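Local coordinates for protein alpha-fucosidase GH29 (Fusarium graminearum, PDB 4PSR) that hydrolyses alpha-L-fucosides as a family 29 glycoside hydrolase, probably releasing alpha-1,6-linked fucose from the N-acetylglucosamine at the base of glycoprotein glycans, at residues Pro6-His17 with Leu250-Glu261. Sequence-based numbering, arbitrary orientation.
Sequences PYEATWESTDKH and LEFLAYYFNRGE. With NA (sodium ion), chain J.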
loop_
_atom_site.group_PDB
_atom_site.type_symbol
_atom_site.label_atom_id
_atom_site.label_comp_id
_atom_site.label_asym_id
_atom_site.label_seq_id
_atom_site.Cartn_x
_atom_site.Cartn_y
_atom_site.Cartn_z
ATOM N N PRO A 6 -23.545 6.556 -14.322
ATOM C CA PRO A 6 -23.447 8.018 -14.332
ATOM C C PRO A 6 -22.083 8.572 -14.730
ATOM O O PRO A 6 -21.997 9.774 -14.941
ATOM C CB PRO A 6 -23.763 8.396 -12.885
ATOM C CG PRO A 6 -23.306 7.219 -12.088
ATOM C CD PRO A 6 -23.578 6.010 -12.956
ATOM N N TYR A 7 -21.039 7.746 -14.813
ATOM C CA TYR A 7 -19.712 8.249 -15.132
ATOM C C TYR A 7 -19.474 8.333 -16.615
ATOM O O TYR A 7 -19.849 7.439 -17.361
ATOM C CB TYR A 7 -18.617 7.384 -14.485
ATOM C CG TYR A 7 -18.597 7.535 -12.992
ATOM C CD1 TYR A 7 -17.991 8.638 -12.386
ATOM C CD2 TYR A 7 -19.232 6.608 -12.180
ATOM C CE1 TYR A 7 -18.001 8.792 -11.002
ATOM C CE2 TYR A 7 -19.246 6.749 -10.806
ATOM C CZ TYR A 7 -18.623 7.842 -10.221
ATOM O OH TYR A 7 -18.648 8.014 -8.845
ATOM N N GLU A 8 -18.838 9.422 -17.026
ATOM C CA GLU A 8 -18.384 9.590 -18.394
ATOM C C GLU A 8 -16.877 9.535 -18.408
ATOM O O GLU A 8 -16.239 9.739 -17.372
ATOM C CB GLU A 8 -18.840 10.949 -18.949
ATOM C CG GLU A 8 -20.330 11.146 -18.910
ATOM C CD GLU A 8 -20.721 12.590 -19.162
ATOM O OE1 GLU A 8 -19.854 13.357 -19.625
ATOM O OE2 GLU A 8 -21.882 12.961 -18.883
ATOM N N ALA A 9 -16.300 9.276 -19.570
ATOM C CA ALA A 9 -14.859 9.203 -19.726
ATOM C C ALA A 9 -14.216 10.597 -19.823
ATOM O O ALA A 9 -13.634 10.972 -20.853
ATOM C CB ALA A 9 -14.504 8.366 -20.924
ATOM N N THR A 10 -14.314 11.345 -18.721
ATOM C CA THR A 10 -13.650 12.636 -18.552
ATOM C C THR A 10 -13.069 12.751 -17.146
ATOM O O THR A 10 -13.504 12.057 -16.211
ATOM C CB THR A 10 -14.625 13.823 -18.709
ATOM O OG1 THR A 10 -15.548 13.842 -17.611
ATOM C CG2 THR A 10 -15.408 13.726 -20.008
ATOM N N TRP A 11 -12.091 13.628 -16.967
ATOM C CA TRP A 11 -11.496 13.792 -15.635
ATOM C C TRP A 11 -12.525 14.362 -14.671
ATOM O O TRP A 11 -12.648 13.920 -13.534
ATOM C CB TRP A 11 -10.247 14.668 -15.684
ATOM C CG TRP A 11 -9.135 14.027 -16.438
ATOM C CD1 TRP A 11 -8.568 14.465 -17.609
ATOM C CD2 TRP A 11 -8.471 12.799 -16.115
ATOM N NE1 TRP A 11 -7.589 13.588 -18.023
ATOM C CE2 TRP A 11 -7.509 12.560 -17.119
ATOM C CE3 TRP A 11 -8.585 11.887 -15.064
ATOM C CZ2 TRP A 11 -6.686 11.440 -17.115
ATOM C CZ3 TRP A 11 -7.766 10.780 -15.068
ATOM C CH2 TRP A 11 -6.827 10.567 -16.078
ATOM N N GLU A 12 -13.322 15.312 -15.134
ATOM C CA GLU A 12 -14.232 15.989 -14.256
ATOM C C GLU A 12 -15.347 15.048 -13.763
ATOM O O GLU A 12 -15.752 15.108 -12.604
ATOM C CB GLU A 12 -14.744 17.254 -14.966
ATOM C CG GLU A 12 -15.311 17.017 -16.401
ATOM C CD GLU A 12 -14.293 17.091 -17.585
ATOM O OE1 GLU A 12 -13.032 16.964 -17.437
ATOM O OE2 GLU A 12 -14.799 17.265 -18.722
ATOM N N SER A 13 -15.801 14.138 -14.622
ATOM C CA SER A 13 -16.823 13.162 -14.232
ATOM C C SER A 13 -16.261 12.108 -13.247
ATOM O O SER A 13 -16.843 11.853 -12.197
ATOM C CB SER A 13 -17.357 12.435 -15.469
ATOM O OG SER A 13 -18.352 11.490 -15.106
ATOM N N THR A 14 -15.115 11.540 -13.614
ATOM C CA THR A 14 -14.514 10.476 -12.804
ATOM C C THR A 14 -13.975 11.006 -11.473
ATOM O O THR A 14 -13.900 10.244 -10.516
ATOM C CB THR A 14 -13.447 9.692 -13.581
ATOM O OG1 THR A 14 -12.417 10.560 -14.048
ATOM C CG2 THR A 14 -14.046 8.935 -14.779
ATOM N N ASP A 15 -13.656 12.305 -11.383
ATOM C CA ASP A 15 -13.183 12.917 -10.136
ATOM C C ASP A 15 -14.201 12.710 -9.024
ATOM O O ASP A 15 -13.845 12.666 -7.831
ATOM C CB ASP A 15 -12.978 14.446 -10.281
ATOM C CG ASP A 15 -11.668 14.841 -10.976
ATOM O OD1 ASP A 15 -10.718 14.039 -11.147
ATOM O OD2 ASP A 15 -11.572 16.031 -11.362
ATOM N N LYS A 16 -15.478 12.616 -9.371
ATOM C CA LYS A 16 -16.509 12.510 -8.351
ATOM C C LYS A 16 -16.547 11.148 -7.626
ATOM O O LYS A 16 -17.202 10.998 -6.599
ATOM C CB LYS A 16 -17.880 12.845 -8.940
ATOM C CG LYS A 16 -17.937 14.281 -9.478
ATOM C CD LYS A 16 -19.357 14.726 -9.823
ATOM C CE LYS A 16 -20.174 15.056 -8.576
ATOM N NZ LYS A 16 -19.606 16.192 -7.787
ATOM N N HIS A 17 -15.867 10.151 -8.182
ATOM C CA HIS A 17 -15.758 8.864 -7.511
ATOM C C HIS A 17 -15.005 9.018 -6.200
ATOM O O HIS A 17 -13.994 9.711 -6.145
ATOM C CB HIS A 17 -15.043 7.875 -8.414
ATOM C CG HIS A 17 -14.850 6.525 -7.787
ATOM N ND1 HIS A 17 -13.629 6.086 -7.307
ATOM C CD2 HIS A 17 -15.735 5.532 -7.568
ATOM C CE1 HIS A 17 -13.790 4.872 -6.800
ATOM N NE2 HIS A 17 -15.054 4.517 -6.942
ATOM N N LEU A 250 -9.257 7.035 -19.326
ATOM C CA LEU A 250 -10.522 7.590 -18.906
ATOM C C LEU A 250 -11.670 6.602 -19.129
ATOM O O LEU A 250 -12.600 6.546 -18.321
ATOM C CB LEU A 250 -10.813 8.905 -19.649
ATOM C CG LEU A 250 -9.982 10.078 -19.149
ATOM C CD1 LEU A 250 -10.132 11.245 -20.121
ATOM C CD2 LEU A 250 -10.471 10.479 -17.767
ATOM N N GLU A 251 -11.599 5.824 -20.213
ATOM C CA GLU A 251 -12.640 4.834 -20.480
ATOM C C GLU A 251 -12.597 3.708 -19.418
ATOM O O GLU A 251 -13.635 3.224 -18.985
ATOM C CB GLU A 251 -12.473 4.285 -21.901
ATOM C CG GLU A 251 -12.954 5.293 -22.963
ATOM C CD GLU A 251 -12.542 4.962 -24.378
ATOM O OE1 GLU A 251 -11.861 3.955 -24.605
ATOM O OE2 GLU A 251 -12.909 5.746 -25.285
ATOM N N PHE A 252 -11.384 3.310 -19.020
ATOM C CA PHE A 252 -11.239 2.363 -17.906
ATOM C C PHE A 252 -11.875 2.885 -16.614
ATOM O O PHE A 252 -12.677 2.170 -15.969
ATOM C CB PHE A 252 -9.771 2.025 -17.627
ATOM C CG PHE A 252 -9.590 1.365 -16.289
ATOM C CD1 PHE A 252 -10.045 0.065 -16.054
ATOM C CD2 PHE A 252 -9.029 2.073 -15.233
ATOM C CE1 PHE A 252 -9.917 -0.520 -14.791
ATOM C CE2 PHE A 252 -8.890 1.499 -13.970
ATOM C CZ PHE A 252 -9.339 0.206 -13.749
ATOM N N LEU A 253 -11.532 4.115 -16.210
ATOM C CA LEU A 253 -12.049 4.674 -14.971
ATOM C C LEU A 253 -13.576 4.722 -15.001
ATOM O O LEU A 253 -14.250 4.295 -14.055
ATOM C CB LEU A 253 -11.431 6.073 -14.725
ATOM C CG LEU A 253 -9.929 6.088 -14.463
ATOM C CD1 LEU A 253 -9.384 7.518 -14.472
ATOM C CD2 LEU A 253 -9.615 5.407 -13.108
ATOM N N ALA A 254 -14.136 5.272 -16.080
ATOM C CA ALA A 254 -15.594 5.335 -16.172
ATOM C C ALA A 254 -16.247 3.945 -16.164
ATOM O O ALA A 254 -17.245 3.731 -15.477
ATOM C CB ALA A 254 -16.042 6.137 -17.413
ATOM N N TYR A 255 -15.657 2.996 -16.902
ATOM C CA TYR A 255 -16.221 1.649 -16.959
ATOM C C TYR A 255 -16.238 0.968 -15.595
ATOM O O TYR A 255 -17.262 0.463 -15.148
ATOM C CB TYR A 255 -15.493 0.799 -17.985
ATOM C CG TYR A 255 -16.181 -0.496 -18.331
ATOM C CD1 TYR A 255 -17.013 -0.583 -19.436
ATOM C CD2 TYR A 255 -16.000 -1.641 -17.569
ATOM C CE1 TYR A 255 -17.641 -1.758 -19.777
ATOM C CE2 TYR A 255 -16.614 -2.832 -17.913
ATOM C CZ TYR A 255 -17.445 -2.869 -19.026
ATOM O OH TYR A 255 -18.076 -4.040 -19.398
ATOM N N TYR A 256 -15.103 1.017 -14.908
ATOM C CA TYR A 256 -14.997 0.392 -13.604
ATOM C C TYR A 256 -15.892 1.089 -12.578
ATOM O O TYR A 256 -16.599 0.411 -11.818
ATOM C CB TYR A 256 -13.542 0.410 -13.160
ATOM C CG TYR A 256 -13.262 -0.344 -11.860
ATOM C CD1 TYR A 256 -13.932 -1.528 -11.539
ATOM C CD2 TYR A 256 -12.296 0.110 -10.961
ATOM C CE1 TYR A 256 -13.624 -2.247 -10.378
ATOM C CE2 TYR A 256 -11.996 -0.595 -9.796
ATOM C CZ TYR A 256 -12.663 -1.765 -9.516
ATOM O OH TYR A 256 -12.331 -2.443 -8.352
ATOM N N PHE A 257 -15.883 2.424 -12.533
ATOM C CA PHE A 257 -16.697 3.133 -11.552
ATOM C C PHE A 257 -18.197 2.926 -11.836
ATOM O O PHE A 257 -19.004 2.811 -10.914
ATOM C CB PHE A 257 -16.332 4.632 -11.508
ATOM C CG PHE A 257 -14.914 4.917 -11.096
ATOM C CD1 PHE A 257 -14.135 3.969 -10.441
ATOM C CD2 PHE A 257 -14.355 6.160 -11.356
ATOM C CE1 PHE A 257 -12.832 4.267 -10.078
ATOM C CE2 PHE A 257 -13.041 6.454 -11.016
ATOM C CZ PHE A 257 -12.285 5.514 -10.339
ATOM N N ASN A 258 -18.574 2.808 -13.108
ATOM C CA ASN A 258 -19.968 2.485 -13.435
ATOM C C ASN A 258 -20.336 1.062 -13.025
ATOM O O ASN A 258 -21.427 0.826 -12.521
ATOM C CB ASN A 258 -20.248 2.680 -14.925
ATOM C CG ASN A 258 -20.407 4.133 -15.293
ATOM O OD1 ASN A 258 -20.869 4.934 -14.483
ATOM N ND2 ASN A 258 -20.047 4.481 -16.523
ATOM N N ARG A 259 -19.436 0.113 -13.251
ATOM C CA ARG A 259 -19.715 -1.251 -12.822
ATOM C C ARG A 259 -19.860 -1.310 -11.305
ATOM O O ARG A 259 -20.715 -2.019 -10.797
ATOM C CB ARG A 259 -18.637 -2.224 -13.291
ATOM C CG ARG A 259 -18.657 -2.532 -14.779
ATOM C CD ARG A 259 -20.006 -3.011 -15.256
ATOM N NE ARG A 259 -19.890 -3.770 -16.501
ATOM C CZ ARG A 259 -20.879 -3.959 -17.369
ATOM N NH1 ARG A 259 -22.084 -3.445 -17.145
ATOM N NH2 ARG A 259 -20.658 -4.667 -18.472
ATOM N N GLY A 260 -19.041 -0.558 -10.561
ATOM C CA GLY A 260 -19.164 -0.545 -9.114
ATOM C C GLY A 260 -20.552 -0.144 -8.675
ATOM O O GLY A 260 -21.144 -0.761 -7.783
ATOM N N GLU A 261 -21.070 0.909 -9.296
ATOM C CA GLU A 261 -22.426 1.367 -9.020
ATOM C C GLU A 261 -23.429 0.266 -9.336
ATOM O O GLU A 261 -24.342 0.015 -8.564
ATOM C CB GLU A 261 -22.730 2.604 -9.854
ATOM C CG GLU A 261 -21.929 3.834 -9.465
ATOM C CD GLU A 261 -22.700 4.800 -8.587
ATOM O OE1 GLU A 261 -23.793 4.436 -8.103
ATOM O OE2 GLU A 261 -22.208 5.933 -8.391
HETATM NA NA NA J . -13.325 11.942 -5.580
HETATM O O HOH W 1 -19.578 5.955 -7.466
HETATM O O HOH W 2 -15.494 12.268 -4.635
HETATM O O HOH W 3 -12.410 11.138 -3.408
HETATM O O HOH W 4 -12.764 14.290 -5.166
#
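The side-chain amide of Asn258 pairs with both the N and the O of Tyr7, much as a neighbouring strand would. Tyr7 N gives a nearly straight bond to a lone pair of Asn258 OD1 (2.8 Å), while Asn258 ND2 returns one to Tyr7 O (3.1 Å). Phe257, one residue earlier on helix 246-263, works between two rings: its CB lies over the Tyr7 face, its edge points at that same face (planes at 67°), and one of its own faces stacks on His17, centroids 3.6 Å apart and planes 7° from parallel. With chi1 at 178°, the His17 imidazole swings away from its own N and lies flat over Phe257; His17 ND1 bonds to Ser282 O. Two turns back toward the start of the helix, Leu250 CD2 sits over the centre of the six-membered ring of Trp11, 3.5 Å from its centroid, and Thr14 enters as a knob among Leu250, Leu253, Ala254 and Phe257. A water links Tyr7 OH to Glu261 OE2. The N-terminal segment is thus laid along an outer helix of the TIM barrel by a pair of hydrogen bonds from one side-chain amide and by ring packing. His17 also gives its O to the sodium ion, alongside Asp15 O, Thr281 O and three waters, so its stack on Phe257 is likely to steady that end of the site.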